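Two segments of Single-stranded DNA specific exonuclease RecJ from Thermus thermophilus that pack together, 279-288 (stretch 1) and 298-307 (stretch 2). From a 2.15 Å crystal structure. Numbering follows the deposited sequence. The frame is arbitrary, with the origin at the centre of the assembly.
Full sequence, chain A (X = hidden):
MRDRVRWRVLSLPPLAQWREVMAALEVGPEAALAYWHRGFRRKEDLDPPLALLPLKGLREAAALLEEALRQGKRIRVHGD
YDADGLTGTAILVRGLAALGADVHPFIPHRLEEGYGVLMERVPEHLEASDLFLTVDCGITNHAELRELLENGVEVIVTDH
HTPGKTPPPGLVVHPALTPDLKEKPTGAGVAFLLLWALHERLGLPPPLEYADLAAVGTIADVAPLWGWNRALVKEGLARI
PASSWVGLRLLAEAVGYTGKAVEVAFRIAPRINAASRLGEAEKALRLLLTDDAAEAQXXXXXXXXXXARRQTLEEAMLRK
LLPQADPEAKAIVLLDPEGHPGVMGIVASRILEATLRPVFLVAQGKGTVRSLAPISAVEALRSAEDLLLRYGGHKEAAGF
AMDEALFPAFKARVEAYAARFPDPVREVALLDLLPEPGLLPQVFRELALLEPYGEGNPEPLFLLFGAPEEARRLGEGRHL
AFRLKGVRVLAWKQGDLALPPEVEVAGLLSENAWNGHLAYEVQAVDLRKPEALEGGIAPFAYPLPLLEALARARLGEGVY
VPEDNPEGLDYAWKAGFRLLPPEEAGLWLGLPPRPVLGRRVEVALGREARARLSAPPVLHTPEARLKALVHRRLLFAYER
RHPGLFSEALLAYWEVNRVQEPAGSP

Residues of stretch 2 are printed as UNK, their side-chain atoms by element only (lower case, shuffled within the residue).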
# COMPACT_ATOMS: atom_id res chain seq x y z
N GLY A 279 3.32 -25.46 -14.07
CA GLY A 279 4.06 -26.72 -14.06
C GLY A 279 5.44 -26.68 -14.69
O GLY A 279 5.98 -27.73 -15.07
N GLU A 280 6.04 -25.51 -14.84
CA GLU A 280 7.39 -25.47 -15.39
C GLU A 280 8.33 -24.69 -14.46
O GLU A 280 9.16 -23.91 -14.90
CB GLU A 280 7.39 -24.91 -16.83
CG GLU A 280 6.82 -25.94 -17.86
CD GLU A 280 6.79 -25.48 -19.33
OE1 GLU A 280 5.70 -25.54 -19.95
OE2 GLU A 280 7.84 -25.07 -19.89
N ALA A 281 8.19 -24.93 -13.16
CA ALA A 281 9.03 -24.28 -12.14
C ALA A 281 10.54 -24.49 -12.38
O ALA A 281 11.33 -23.60 -12.09
CB ALA A 281 8.63 -24.77 -10.74
N GLU A 282 10.94 -25.64 -12.92
CA GLU A 282 12.35 -25.92 -13.21
C GLU A 282 12.89 -24.84 -14.13
O GLU A 282 14.01 -24.41 -13.99
CB GLU A 282 12.56 -27.26 -13.94
CG GLU A 282 11.49 -28.29 -13.71
CD GLU A 282 10.19 -28.00 -14.49
OE1 GLU A 282 9.10 -28.17 -13.87
OE2 GLU A 282 10.26 -27.63 -15.70
N LYS A 283 12.08 -24.43 -15.10
CA LYS A 283 12.49 -23.40 -16.04
C LYS A 283 12.90 -22.12 -15.32
O LYS A 283 13.94 -21.51 -15.62
CB LYS A 283 11.35 -23.07 -17.00
CG LYS A 283 11.46 -23.64 -18.40
CD LYS A 283 11.63 -25.12 -18.40
CE LYS A 283 11.62 -25.65 -19.84
NZ LYS A 283 10.39 -25.25 -20.57
N ALA A 284 12.05 -21.69 -14.38
CA ALA A 284 12.35 -20.46 -13.64
C ALA A 284 13.57 -20.68 -12.76
O ALA A 284 14.49 -19.86 -12.75
CB ALA A 284 11.14 -20.03 -12.78
N LEU A 285 13.60 -21.80 -12.03
CA LEU A 285 14.73 -22.06 -11.16
C LEU A 285 16.02 -22.06 -11.98
O LEU A 285 16.99 -21.41 -11.60
CB LEU A 285 14.58 -23.40 -10.43
CG LEU A 285 15.75 -23.76 -9.49
CD1 LEU A 285 15.93 -22.67 -8.43
CD2 LEU A 285 15.47 -25.10 -8.80
N ARG A 286 16.02 -22.75 -13.11
CA ARG A 286 17.23 -22.80 -13.94
C ARG A 286 17.65 -21.39 -14.39
O ARG A 286 18.84 -21.08 -14.46
CB ARG A 286 17.01 -23.73 -15.15
CG ARG A 286 18.20 -23.91 -16.09
CD ARG A 286 19.45 -24.49 -15.37
NE ARG A 286 20.62 -24.43 -16.26
CZ ARG A 286 21.90 -24.55 -15.88
NH1 ARG A 286 22.23 -24.76 -14.61
NH2 ARG A 286 22.85 -24.42 -16.79
N LEU A 287 16.68 -20.53 -14.68
CA LEU A 287 17.03 -19.20 -15.12
C LEU A 287 17.86 -18.51 -14.03
O LEU A 287 18.79 -17.77 -14.33
CB LEU A 287 15.77 -18.38 -15.43
CG LEU A 287 16.02 -16.88 -15.73
CD1 LEU A 287 16.72 -16.70 -17.09
CD2 LEU A 287 14.70 -16.12 -15.71
N LEU A 288 17.52 -18.78 -12.77
CA LEU A 288 18.19 -18.15 -11.63
C LEU A 288 19.55 -18.77 -11.25
O LEU A 288 20.35 -18.14 -10.55
CB LEU A 288 17.26 -18.18 -10.39
CG LEU A 288 15.89 -17.52 -10.59
CD1 LEU A 288 15.07 -17.59 -9.33
CD2 LEU A 288 16.10 -16.08 -11.00
N UNK A 298 17.48 -17.62 -23.62
CA UNK A 298 16.46 -18.55 -24.09
C UNK A 298 15.38 -18.77 -23.00
O UNK A 298 14.19 -18.79 -23.31
c UNK A 298 17.09 -19.89 -24.46
N UNK A 299 15.80 -18.95 -21.75
CA UNK A 299 14.84 -19.18 -20.66
C UNK A 299 13.96 -17.96 -20.43
O UNK A 299 12.79 -18.10 -20.10
c UNK A 299 16.20 -20.97 -19.40
c UNK A 299 17.18 -21.16 -18.23
c UNK A 299 15.57 -19.57 -19.36
c UNK A 299 15.11 -22.05 -19.37
N UNK A 300 14.51 -16.76 -20.57
CA UNK A 300 13.72 -15.55 -20.40
C UNK A 300 12.62 -15.62 -21.48
O UNK A 300 11.45 -15.36 -21.21
c UNK A 300 13.72 -13.03 -20.77
c UNK A 300 15.45 -14.08 -19.26
c UNK A 300 14.60 -14.27 -20.56
N UNK A 301 12.99 -16.02 -22.70
CA UNK A 301 11.99 -16.15 -23.75
C UNK A 301 10.91 -17.14 -23.31
O UNK A 301 9.71 -16.92 -23.50
N UNK A 302 11.34 -18.24 -22.71
CA UNK A 302 10.39 -19.25 -22.23
C UNK A 302 9.46 -18.67 -21.13
O UNK A 302 8.25 -18.87 -21.16
o UNK A 302 9.99 -21.92 -23.93
c UNK A 302 10.38 -21.71 -21.58
o UNK A 302 10.81 -23.67 -22.88
c UNK A 302 11.17 -20.45 -21.68
c UNK A 302 10.39 -22.49 -22.89
N UNK A 303 10.01 -17.96 -20.15
CA UNK A 303 9.15 -17.39 -19.11
C UNK A 303 8.16 -16.41 -19.75
O UNK A 303 7.01 -16.32 -19.32
c UNK A 303 10.54 -18.78 -16.80
c UNK A 303 10.93 -17.33 -17.07
c UNK A 303 9.94 -16.64 -18.02
c UNK A 303 10.96 -16.54 -15.77
N UNK A 304 8.59 -15.67 -20.78
CA UNK A 304 7.66 -14.74 -21.44
C UNK A 304 6.48 -15.50 -22.05
O UNK A 304 5.34 -15.03 -21.98
c UNK A 304 10.89 -11.38 -22.06
c UNK A 304 8.36 -13.95 -22.54
c UNK A 304 9.28 -12.89 -22.01
n UNK A 304 10.33 -11.34 -20.86
c UNK A 304 9.33 -12.28 -20.80
n UNK A 304 10.28 -12.32 -22.78
N UNK A 305 6.77 -16.67 -22.61
CA UNK A 305 5.74 -17.48 -23.21
C UNK A 305 4.79 -18.05 -22.16
O UNK A 305 3.58 -18.06 -22.35
n UNK A 305 6.34 -23.05 -22.54
n UNK A 305 5.54 -21.51 -24.05
c UNK A 305 6.35 -18.62 -24.02
c UNK A 305 6.49 -22.34 -23.65
c UNK A 305 5.33 -19.24 -24.96
n UNK A 305 7.59 -22.44 -24.38
c UNK A 305 5.63 -20.70 -25.26
N UNK A 306 5.34 -18.52 -21.06
CA UNK A 306 4.50 -19.08 -20.01
C UNK A 306 3.58 -17.99 -19.41
O UNK A 306 2.40 -18.24 -19.14
c UNK A 306 5.36 -19.70 -18.91
c UNK A 306 6.02 -21.03 -19.31
c UNK A 306 4.99 -22.20 -19.16
c UNK A 306 7.26 -21.26 -18.47
N UNK A 307 4.13 -16.80 -19.21
CA UNK A 307 3.35 -15.69 -18.67
C UNK A 307 2.22 -15.27 -19.63
O UNK A 307 1.13 -14.91 -19.20
n UNK A 307 3.44 -12.24 -18.21
o UNK A 307 3.12 -13.62 -16.46
c UNK A 307 4.26 -14.50 -18.38
c UNK A 307 3.55 -13.41 -17.60

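Position 298, already inside the second helix, has a single side-chain carbon, which points sideways and makes no contact with stretch 1. One carbon is alanine: Ala298, an exposed residue that spends nothing on this contact.

Position 299 carries four carbons, forked at the second, and its CA-to-CB bond points toward stretch 1. One fork tip lies 3.6 Å from Arg286 CG and equally near Leu287 N; the other lies 4.0 Å from Lys283 O. A fork at the second carbon is leucine rather than isoleucine. Leu299 thus rests on a full turn of the facing helix, and its CB sits 3.8 Å from Leu287 CD1.

At position 300 a single carbon carries two more, a fork at the first atom. Its CA-to-CB bond runs sideways, yet one of the two outer carbons lies 3.6 Å from Leu287 CD1. The residue is valine, and the atom in contact is Val300 CG2, which puts a short branched side chain to good use beside a longer one.

Position 301 has no side-chain atoms and is Gly301. Stretch 1 does not demand this: an ideal CB here would find nothing of that stretch close by, although it would be crowded by Ala298 O at 3.2 Å.

Position 302 shows three carbons, the third bearing two oxygens, and one oxygen is 2.8 Å from Lys283 NZ. That chain length and carboxylate make Glu302. Lys283 NZ donates a hydrogen bond to Glu302 OE2 within a salt bridge, and bonds Glu280 OE2 at 2.6 Å in the same way.

Position 303 again has four carbons forked at the second. It starts sideways, but its end comes nearer: one tip lies 3.8 Å from Leu287 CD2, the other 4.0 Å from Ala284 CA. Leucine fits, with Leu303 CD1 the tip at Leu287 and Leu303 CD2 the tip at Ala284. The small Ala284 accompanies a CA-to-CA distance of 7.0 Å between Ala284 and Leu303.

Position 304 has one carbon and then a five-membered ring of three carbons and two nitrogens, the imidazole of His304, out of reach of stretch 1.

Position 305 runs three carbons, a nitrogen, and a carbon holding two more nitrogens, a guanidinium. One terminal nitrogen lies 3.6 Å from Glu280 OE1, which approaches the edge of the group near its plane. This is Arg305, its NH2 forming a long salt bridge with Glu280. Arg305 NH1 also pairs with Glu302 OE1 at 2.5 Å.

Position 306 has four carbons forked at the second, and one tip lies 3.5 Å from Glu280 OE1. It is Leu306, whose CD2 sets an apolar branch beside a carboxylate.

Position 307 ends with two carbons, the second carrying one oxygen and one nitrogen. This is Asn307, well clear of stretch 1.

The rule is a division by chemistry. The helices run roughly antiparallel at 144°, their axes 9.6 Å apart at closest. Leu287 fits among Leu299, Val300 and Leu303, while alternating charges join Glu280, Lys283, Glu302 and Arg305. Lys283 NZ bridges Glu280 OE2 and Glu302 OE2, which lie 4.4 Å apart, offsetting their like charges.

Stretch 2 (298-307) ALVGELHRLN
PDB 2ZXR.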